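Local coordinates for S-layer domain-containing protein (Ruminiclostridium thermocellum ATCC 27405, PDB 4QVS) that is of unknown function but, as an S-layer domain-containing protein with a concanavalin A-like lectin/glucanase-family region, is probably a cell-surface protein that may bind carbohydrate, at residues V33-N38 with D55-L60; Q85-F90 with L102-D107; N96-R101 with M114-Y119. All coordinates share one frame; numbering follows the deposited sequence.

In the fold
The three contacts are all antiparallel strand pairings, and all three touch a second subunit. Contact 1 lies in the sheet of strands 21-22, 32-35 and 57-60. Contacts 2 and 3 share strand 99-104, which runs between 85-91 and 110-115; their centres are about 14 Å apart, and Phe90 O is 2.8 Å from Met100 N in a probable hydrogen bond. Contacts 1 and 2, about 16 Å apart between centres, meet where Leu60 CD1 is 3.5 Å from Phe90 CE1. Residues 58-60 and 88-90 each pair with a strand of the second subunit. The sodium ion at Met10, Asp12, Asn45 and Asn47 is about 11 Å from the side chain of Leu34.

Contact 1: residues V33-N38 with D55-L60; sequences VLYSAN and DDYVAL
Val33, Leu34 and Tyr35 pair with Ala59, Val58 and Tyr57 in the small antiparallel sheet of strands 21-22, 32-35 and 57-60, with 57-60 outermost within this chain. The short axes of 33-35 and 57-60 run at 157° and come within 4.8 Å. Val33 and Ala59 exchange two backbone hydrogen bonds, Val33 N to Ala59 O and Ala59 N to Val33 O, each 2.8 Å; Tyr35 and Tyr57 repeat the pattern. Between them Leu34 and Val58 form a non-hydrogen-bonded pair, Leu34 CD1 touching Val58 CG2 at 4.0 Å. On the face of Tyr35 and Tyr57 the ring planes are 21° apart and offset, with Tyr35 CD2 3.3 Å from Tyr57 CZ and Tyr57 OH over the rim of the Tyr35 ring. Tyr35 CB rests over the Tyr57 ring face in a CH-pi contact, 4.2 Å from the centroid. Tyr57 makes a cation-pi contact with Lys181 of the second subunit, where a strand continues this sheet. Asp56 OD2 accepts from Asp52 N. Ser36 OG lies 2.7 Å from Asp56 OD2 and also within reach of Ser50 O, its one proton not assigned, and accepts from Asn38 N at 3.2 Å, closing an ST turn.

Contact 2: residues Q85-F90 with L102-D107; sequences QPIFDF and LTAESD
Ile87 and Phe88 both face Leu102, which places a classic beta bulge in this antiparallel pairing of strands 85-91 and 99-104. The backbone bonds are the evidence. Leu102 O accepts from two donors, Ile87 N at 2.8 Å and Phe88 N at 3.2 Å, while Leu102 N returns a bond to Phe88 O at 2.9 Å. Before the bulge, Ala104 N donates to Gln85 O at 2.9 Å, whereas the reciprocal Gln85 N to Ala104 O bond is weak. The register therefore shifts by one residue between the Pro86-Thr103 and Phe88-Leu102 pairs, and the chain turns a corner at Ile87.

Apolar contacts gather on Leu102. Its CB lies over one face of the Phe88 ring in a CH-pi contact, 3.6 Å from the centroid and 17° off the normal, displaced toward the rim near CE2. With chi1 at 71°, CG of Phe88 is flanked by its own N and C atoms, and from there the ring lies against Leu102 CB. From the bulge, Ile87 CD1 reaches across to Leu102 CD2, 4.0 Å away, and to Ala104 CB at 4.2 Å.

Among polar side chains, Thr103 OG1 lies 2.8 Å from Glu105 OE2, above the carboxylate plane, and also hydrogen-bonds with Lys111 O; Gln85 NE2 is bound by the backbone carbonyls of Thr81 and Gly83.

Within the fold, Ile87 and Leu102 pack on Phe75 of strand 71-79, Phe88 meets Ile73 of that strand, and both Phe88 and Leu102 touch Phe112 of the neighbouring strand 110-115. Beyond residues 88-90 the sheet continues into a strand of the second subunit.

Contact 3: residues N96-R101 with M114-Y119; sequences NNKYMR and MTQSGY
Tyr99 and Thr115 form an antiparallel hydrogen-bonded pair: Tyr99 N donates to Thr115 O and Thr115 N to Tyr99 O, both at 3.0 Å. Met100 and Met114 follow as a non-hydrogen-bonded pair, with CA atoms 4.2 Å apart. Beyond the strand ends, Gly118 N donates a hydrogen bond to Asn97 O at 2.8 Å. Gly118, with a positive phi (72°), packs tightly on Asn97, whose CB is 3.2 Å from Gly118 N.

Thr115 CG2 sits over one face of the Tyr99 ring, 3.5 Å from the centroid, in a CH-pi contact. The branch stands between the backbone N and the carbonyl carbon, which leaves OG1 anti to the N (chi1 -172°). That hydroxyl accepts from Ser117 N and donates to Gly118 O. Tyr99 OH and Arg101 NH2 share Glu122 OE2, while Arg101 NH2 also approaches the edge of the Tyr119 ring; Arg101 NH1 forms a salt bridge with Asp190 of the second subunit. On the other face the selenomethionines Met100 and Met114 lie side by side, Met100 SE 3.7 Å from Met114 CE.

An ST turn at Thr115 thus ends strand 110-115 of a beta hairpin with 99-104, part of an antiparallel sheet consistent with the concanavalin A-like beta-sandwich fold.

Contact 1: residues V33-N38 with D55-L60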
loop_
_atom_site.group_PDB
_atom_site.type_symbol
_atom_site.label_atom_id
_atom_site.label_comp_id
_atom_site.label_asym_id
_atom_site.label_seq_id
_atom_site.Cartn_x
_atom_site.Cartn_y
_atom_site.Cartn_z
ATOM N N VAL A 33 -19.597 4.901 24.466
ATOM C CA VAL A 33 -20.609 5.894 24.257
ATOM C C VAL A 33 -20.446 6.531 22.887
ATOM O O VAL A 33 -19.386 7.068 22.546
ATOM C CB VAL A 33 -20.542 6.998 25.371
ATOM C CG1 VAL A 33 -21.711 7.956 25.217
ATOM C CG2 VAL A 33 -20.585 6.339 26.749
ATOM N N LEU A 34 -21.545 6.586 22.151
ATOM C CA LEU A 34 -21.565 7.151 20.807
ATOM C C LEU A 34 -22.112 8.566 20.810
ATOM O O LEU A 34 -23.156 8.787 21.391
ATOM C CB LEU A 34 -22.501 6.319 19.898
ATOM C CG LEU A 34 -22.751 6.851 18.465
ATOM C CD1 LEU A 34 -21.432 7.065 17.760
ATOM C CD2 LEU A 34 -23.644 5.924 17.607
ATOM N N TYR A 35 -21.414 9.482 20.130
ATOM C CA TYR A 35 -21.856 10.849 19.919
ATOM C C TYR A 35 -21.990 10.984 18.387
ATOM O O TYR A 35 -21.014 11.210 17.671
ATOM C CB TYR A 35 -20.870 11.840 20.527
ATOM C CG TYR A 35 -20.696 11.649 22.035
ATOM C CD1 TYR A 35 -21.551 12.249 22.942
ATOM C CD2 TYR A 35 -19.699 10.836 22.520
ATOM C CE1 TYR A 35 -21.389 12.079 24.322
ATOM C CE2 TYR A 35 -19.533 10.632 23.865
ATOM C CZ TYR A 35 -20.383 11.259 24.759
ATOM O OH TYR A 35 -20.155 11.033 26.061
ATOM N N SER A 36 -23.217 10.822 17.900
ATOM C CA SER A 36 -23.520 10.895 16.468
ATOM C C SER A 36 -25.001 11.049 16.311
ATOM O O SER A 36 -25.777 10.393 17.023
ATOM C CB SER A 36 -23.076 9.593 15.759
ATOM O OG SER A 36 -23.299 9.705 14.367
ATOM N N ALA A 37 -25.424 11.948 15.440
ATOM C CA ALA A 37 -26.841 12.097 15.206
ATOM C C ALA A 37 -27.322 10.939 14.324
ATOM O O ALA A 37 -28.504 10.716 14.198
ATOM C CB ALA A 37 -27.149 13.431 14.559
ATOM N N ASN A 38 -26.406 10.195 13.729
ATOM C CA ASN A 38 -26.806 9.065 12.874
ATOM C C ASN A 38 -27.283 7.880 13.694
ATOM O O ASN A 38 -28.230 7.225 13.300
ATOM C CB ASN A 38 -25.643 8.615 11.980
ATOM C CG ASN A 38 -25.249 9.667 10.943
ATOM O OD1 ASN A 38 -26.104 10.226 10.262
ATOM N ND2 ASN A 38 -23.947 9.921 10.805
ATOM N N ASP A 55 -18.091 15.950 13.650
ATOM C CA ASP A 55 -17.906 16.034 15.102
ATOM C C ASP A 55 -18.317 14.775 15.856
ATOM O O ASP A 55 -18.383 14.761 17.068
ATOM C CB ASP A 55 -18.639 17.252 15.617
ATOM C CG ASP A 55 -20.111 17.281 15.256
ATOM O OD1 ASP A 55 -20.748 16.245 15.003
ATOM O OD2 ASP A 55 -20.665 18.395 15.234
ATOM N N ASP A 56 -18.539 13.696 15.125
ATOM C CA ASP A 56 -18.948 12.424 15.702
ATOM C C ASP A 56 -17.781 11.582 16.139
ATOM O O ASP A 56 -16.764 11.526 15.459
ATOM C CB ASP A 56 -19.711 11.579 14.635
ATOM C CG ASP A 56 -21.023 12.173 14.268
ATOM O OD1 ASP A 56 -21.437 13.212 14.871
ATOM O OD2 ASP A 56 -21.658 11.605 13.372
ATOM N N TYR A 57 -17.967 10.834 17.229
ATOM C CA TYR A 57 -16.926 9.928 17.745
ATOM C C TYR A 57 -17.471 8.938 18.758
ATOM O O TYR A 57 -18.615 9.001 19.142
ATOM C CB TYR A 57 -15.793 10.733 18.427
ATOM C CG TYR A 57 -16.284 11.473 19.649
ATOM C CD1 TYR A 57 -16.974 12.653 19.510
ATOM C CD2 TYR A 57 -16.035 11.009 20.941
ATOM C CE1 TYR A 57 -17.422 13.356 20.624
ATOM C CE2 TYR A 57 -16.489 11.743 22.079
ATOM C CZ TYR A 57 -17.197 12.908 21.877
ATOM O OH TYR A 57 -17.732 13.680 22.910
ATOM N N VAL A 58 -16.603 8.081 19.264
ATOM C CA VAL A 58 -16.987 7.132 20.258
ATOM C C VAL A 58 -16.054 7.275 21.429
ATOM O O VAL A 58 -14.843 7.294 21.243
ATOM C CB VAL A 58 -16.869 5.684 19.702
ATOM C CG1 VAL A 58 -17.277 4.682 20.760
ATOM C CG2 VAL A 58 -17.744 5.550 18.451
ATOM N N ALA A 59 -16.628 7.350 22.635
ATOM C CA ALA A 59 -15.841 7.395 23.836
ATOM C C ALA A 59 -15.820 5.984 24.374
ATOM O O ALA A 59 -16.866 5.341 24.504
ATOM C CB ALA A 59 -16.445 8.346 24.897
ATOM N N LEU A 60 -14.626 5.494 24.680
ATOM C CA LEU A 60 -14.461 4.172 25.256
ATOM C C LEU A 60 -14.268 4.404 26.739
ATOM O O LEU A 60 -13.892 5.500 27.153
ATOM C CB LEU A 60 -13.237 3.484 24.672
ATOM C CG LEU A 60 -13.342 3.162 23.166
ATOM C CD1 LEU A 60 -12.000 2.725 22.624
ATOM C CD2 LEU A 60 -14.351 2.064 22.935
HETATM O O HOH W 1 -23.934 12.558 13.047
#

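Contact 2: residues Q85-F90 with L102-D107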
loop_
_atom_site.group_PDB
_atom_site.type_symbol
_atom_site.label_atom_id
_atom_site.label_comp_id
_atom_site.label_asym_id
_atom_site.label_seq_id
_atom_site.Cartn_x
_atom_site.Cartn_y
_atom_site.Cartn_z
ATOM N N GLN A 85 -6.932 11.999 9.469
ATOM C CA GLN A 85 -8.023 11.776 10.450
ATOM C C GLN A 85 -7.632 10.761 11.528
ATOM O O GLN A 85 -7.026 9.726 11.202
ATOM C CB GLN A 85 -9.262 11.189 9.728
ATOM C CG GLN A 85 -10.056 12.108 8.822
ATOM C CD GLN A 85 -10.878 11.309 7.799
ATOM O OE1 GLN A 85 -12.115 11.292 7.819
ATOM N NE2 GLN A 85 -10.181 10.627 6.917
ATOM N N PRO A 86 -8.023 11.006 12.798
ATOM C CA PRO A 86 -7.714 10.055 13.878
ATOM C C PRO A 86 -8.648 8.881 13.805
ATOM O O PRO A 86 -9.831 9.085 13.612
ATOM C CB PRO A 86 -7.996 10.856 15.170
ATOM C CG PRO A 86 -8.941 11.937 14.763
ATOM C CD PRO A 86 -9.027 11.987 13.236
ATOM N N ILE A 87 -8.127 7.662 13.900
ATOM C CA ILE A 87 -8.986 6.499 13.905
ATOM C C ILE A 87 -9.242 6.107 15.356
ATOM O O ILE A 87 -10.385 5.876 15.738
ATOM C CB ILE A 87 -8.359 5.329 13.113
ATOM C CG1 ILE A 87 -8.193 5.712 11.631
ATOM C CG2 ILE A 87 -9.267 4.130 13.248
ATOM C CD1 ILE A 87 -7.477 4.675 10.789
ATOM N N PHE A 88 -8.170 5.966 16.137
ATOM C CA PHE A 88 -8.290 5.753 17.583
ATOM C C PHE A 88 -7.171 6.499 18.337
ATOM O O PHE A 88 -6.098 6.813 17.786
ATOM C CB PHE A 88 -8.413 4.275 18.033
ATOM C CG PHE A 88 -7.165 3.459 17.902
ATOM C CD1 PHE A 88 -6.047 3.704 18.679
ATOM C CD2 PHE A 88 -7.138 2.351 17.035
ATOM C CE1 PHE A 88 -4.908 2.948 18.561
ATOM C CE2 PHE A 88 -6.017 1.575 16.947
ATOM C CZ PHE A 88 -4.901 1.859 17.697
ATOM N N ASP A 89 -7.402 6.729 19.611
ATOM C CA ASP A 89 -6.426 7.476 20.431
ATOM C C ASP A 89 -6.683 7.089 21.860
ATOM O O ASP A 89 -7.803 7.127 22.319
ATOM C CB ASP A 89 -6.561 8.953 20.114
ATOM C CG ASP A 89 -5.733 9.850 20.992
ATOM O OD1 ASP A 89 -4.704 9.461 21.537
ATOM O OD2 ASP A 89 -6.081 11.033 21.017
ATOM N N PHE A 90 -5.634 6.567 22.487
ATOM C CA PHE A 90 -5.634 6.172 23.855
ATOM C C PHE A 90 -4.508 7.002 24.427
ATOM O O PHE A 90 -3.353 6.919 23.994
ATOM C CB PHE A 90 -5.382 4.685 24.049
ATOM C CG PHE A 90 -6.446 3.812 23.430
ATOM C CD1 PHE A 90 -7.601 3.500 24.113
ATOM C CD2 PHE A 90 -6.284 3.323 22.142
ATOM C CE1 PHE A 90 -8.578 2.687 23.529
ATOM C CE2 PHE A 90 -7.251 2.505 21.553
ATOM C CZ PHE A 90 -8.398 2.194 22.243
ATOM N N LEU A 102 -3.891 5.762 16.235
ATOM C CA LEU A 102 -3.842 5.175 14.874
ATOM C C LEU A 102 -4.510 6.214 14.027
ATOM O O LEU A 102 -5.571 6.712 14.396
ATOM C CB LEU A 102 -4.587 3.849 14.748
ATOM C CG LEU A 102 -4.589 3.220 13.328
ATOM C CD1 LEU A 102 -3.245 2.646 12.971
ATOM C CD2 LEU A 102 -5.623 2.122 13.259
ATOM N N THR A 103 -3.879 6.575 12.906
ATOM C CA THR A 103 -4.423 7.570 12.052
ATOM C C THR A 103 -4.482 7.126 10.571
ATOM O O THR A 103 -3.694 6.283 10.112
ATOM C CB THR A 103 -3.567 8.813 12.124
ATOM O OG1 THR A 103 -2.233 8.461 11.805
ATOM C CG2 THR A 103 -3.559 9.422 13.583
ATOM N N ALA A 104 -5.460 7.699 9.885
ATOM C CA ALA A 104 -5.587 7.643 8.452
ATOM C C ALA A 104 -4.688 8.765 7.943
ATOM O O ALA A 104 -4.594 9.836 8.579
ATOM C CB ALA A 104 -7.027 7.887 8.049
ATOM N N GLU A 105 -3.991 8.514 6.837
ATOM C CA GLU A 105 -3.055 9.485 6.279
ATOM C C GLU A 105 -3.551 10.200 5.011
ATOM O O GLU A 105 -4.664 9.943 4.525
ATOM C CB GLU A 105 -1.705 8.791 6.069
ATOM C CG GLU A 105 -1.142 8.219 7.370
ATOM C CD GLU A 105 -0.825 9.310 8.379
ATOM O OE1 GLU A 105 0.236 9.946 8.242
ATOM O OE2 GLU A 105 -1.613 9.505 9.328
ATOM N N SER A 106 -2.742 11.129 4.496
ATOM C CA SER A 106 -3.113 11.912 3.294
ATOM C C SER A 106 -3.556 11.115 2.091
ATOM O O SER A 106 -4.144 11.678 1.184
ATOM C CB SER A 106 -1.945 12.777 2.814
ATOM O OG SER A 106 -1.663 13.798 3.745
ATOM N N ASP A 107 -3.317 9.815 2.076
ATOM C CA ASP A 107 -3.576 9.049 0.870
ATOM C C ASP A 107 -4.208 7.670 1.002
ATOM O O ASP A 107 -4.269 6.925 0.016
ATOM C CB ASP A 107 -2.238 8.933 0.151
ATOM C CG ASP A 107 -1.075 8.735 1.123
ATOM O OD1 ASP A 107 -1.195 9.051 2.357
ATOM O OD2 ASP A 107 -0.027 8.279 0.633
#

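Contact 3: residues N96-R101 with M114-Y119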
loop_
_atom_site.group_PDB
_atom_site.type_symbol
_atom_site.label_atom_id
_atom_site.label_comp_id
_atom_site.label_asym_id
_atom_site.label_seq_id
_atom_site.Cartn_x
_atom_site.Cartn_y
_atom_site.Cartn_z
ATOM N N ASN A 96 -0.729 15.510 28.034
ATOM C CA ASN A 96 -1.178 15.501 26.672
ATOM C C ASN A 96 -0.112 14.925 25.716
ATOM O O ASN A 96 -0.319 14.984 24.517
ATOM C CB ASN A 96 -1.500 16.944 26.256
ATOM C CG ASN A 96 -0.257 17.819 26.195
ATOM O OD1 ASN A 96 0.843 17.340 26.449
ATOM N ND2 ASN A 96 -0.425 19.108 25.879
ATOM N N ASN A 97 1.011 14.422 26.258
ATOM C CA ASN A 97 2.182 13.996 25.464
ATOM C C ASN A 97 2.594 12.525 25.633
ATOM O O ASN A 97 3.697 12.131 25.275
ATOM C CB ASN A 97 3.358 14.958 25.771
ATOM C CG ASN A 97 3.828 14.882 27.226
ATOM O OD1 ASN A 97 3.082 14.529 28.142
ATOM N ND2 ASN A 97 5.068 15.206 27.430
ATOM N N LYS A 98 1.660 11.736 26.171
ATOM C CA LYS A 98 1.810 10.332 26.472
ATOM C C LYS A 98 0.572 9.653 25.887
ATOM O O LYS A 98 -0.530 9.725 26.454
ATOM C CB LYS A 98 1.870 10.095 27.973
ATOM C CG LYS A 98 3.204 10.429 28.627
ATOM C CD LYS A 98 3.249 9.860 30.051
ATOM C CE LYS A 98 4.540 10.178 30.782
ATOM N NZ LYS A 98 4.704 11.631 31.045
ATOM N N TYR A 99 0.745 9.000 24.749
ATOM C CA TYR A 99 -0.411 8.447 24.061
ATOM C C TYR A 99 -0.011 7.498 22.949
ATOM O O TYR A 99 1.173 7.417 22.616
ATOM C CB TYR A 99 -1.215 9.595 23.411
ATOM C CG TYR A 99 -0.487 10.438 22.340
ATOM C CD1 TYR A 99 -0.467 10.048 20.983
ATOM C CD2 TYR A 99 0.119 11.645 22.672
ATOM C CE1 TYR A 99 0.175 10.815 20.024
ATOM C CE2 TYR A 99 0.753 12.427 21.735
ATOM C CZ TYR A 99 0.778 12.011 20.409
ATOM O OH TYR A 99 1.398 12.807 19.502
HETATM N N MSE A 100 -1.014 6.801 22.398
HETATM C CA MSE A 100 -0.816 5.973 21.205
HETATM C C MSE A 100 -2.057 6.236 20.400
HETATM O O MSE A 100 -3.149 6.339 20.940
HETATM C CB MSE A 100 -0.375 4.551 21.505
HETATM C CG MSE A 100 -1.527 3.631 21.842
HETATM SE SE MSE A 100 -0.817 2.062 22.782
HETATM C CE MSE A 100 -2.622 1.431 22.649
ATOM N N ARG A 101 -1.869 6.426 19.098
ATOM C CA ARG A 101 -2.917 6.853 18.217
ATOM C C ARG A 101 -2.797 6.250 16.789
ATOM O O ARG A 101 -1.724 6.269 16.206
ATOM C CB ARG A 101 -2.736 8.338 18.123
ATOM C CG ARG A 101 -3.767 9.093 17.333
ATOM C CD ARG A 101 -3.629 10.583 17.616
ATOM N NE ARG A 101 -2.318 11.138 17.218
ATOM C CZ ARG A 101 -2.057 12.441 17.127
ATOM N NH1 ARG A 101 -2.985 13.331 17.419
ATOM N NH2 ARG A 101 -0.846 12.870 16.745
HETATM N N MSE A 114 3.201 5.906 18.855
HETATM C CA MSE A 114 3.271 5.796 20.306
HETATM C C MSE A 114 4.279 6.815 20.685
HETATM O O MSE A 114 5.311 6.948 19.992
HETATM C CB MSE A 114 3.856 4.482 20.809
HETATM C CG MSE A 114 3.098 3.249 20.290
HETATM SE SE MSE A 114 3.374 1.664 21.415
HETATM C CE MSE A 114 2.836 2.404 23.153
ATOM N N THR A 115 3.998 7.557 21.761
ATOM C CA THR A 115 4.939 8.542 22.251
ATOM C C THR A 115 4.777 8.747 23.738
ATOM O O THR A 115 3.707 8.548 24.362
ATOM C CB THR A 115 4.825 9.920 21.564
ATOM O OG1 THR A 115 5.902 10.766 21.965
ATOM C CG2 THR A 115 3.568 10.609 21.922
ATOM N N GLN A 116 5.907 9.137 24.277
ATOM C CA GLN A 116 6.077 9.463 25.648
ATOM C C GLN A 116 6.607 10.922 25.701
ATOM O O GLN A 116 6.777 11.455 26.773
ATOM C CB GLN A 116 7.086 8.470 26.233
ATOM C CG GLN A 116 6.973 8.245 27.727
ATOM C CD GLN A 116 7.900 7.142 28.229
ATOM O OE1 GLN A 116 7.436 6.084 28.678
ATOM N NE2 GLN A 116 9.210 7.369 28.119
ATOM N N SER A 117 6.835 11.582 24.561
ATOM C CA SER A 117 7.348 12.948 24.600
ATOM C C SER A 117 6.636 13.847 23.621
ATOM O O SER A 117 7.252 14.653 22.922
ATOM C CB SER A 117 8.847 12.952 24.364
ATOM O OG SER A 117 9.125 12.514 23.055
ATOM N N GLY A 118 5.319 13.717 23.566
ATOM C CA GLY A 118 4.506 14.540 22.688
ATOM C C GLY A 118 4.632 14.193 21.204
ATOM O O GLY A 118 5.270 13.193 20.797
ATOM N N TYR A 119 4.010 15.060 20.417
ATOM C CA TYR A 119 3.919 14.918 18.977
ATOM C C TYR A 119 5.265 14.734 18.293
ATOM O O TYR A 119 5.382 13.903 17.416
ATOM C CB TYR A 119 3.125 16.090 18.367
ATOM C CG TYR A 119 2.988 16.019 16.847
ATOM C CD1 TYR A 119 2.121 15.096 16.244
ATOM C CD2 TYR A 119 3.711 16.886 16.014
ATOM C CE1 TYR A 119 1.998 15.021 14.873
ATOM C CE2 TYR A 119 3.587 16.830 14.635
ATOM C CZ TYR A 119 2.742 15.889 14.071
ATOM O OH TYR A 119 2.619 15.827 12.722
#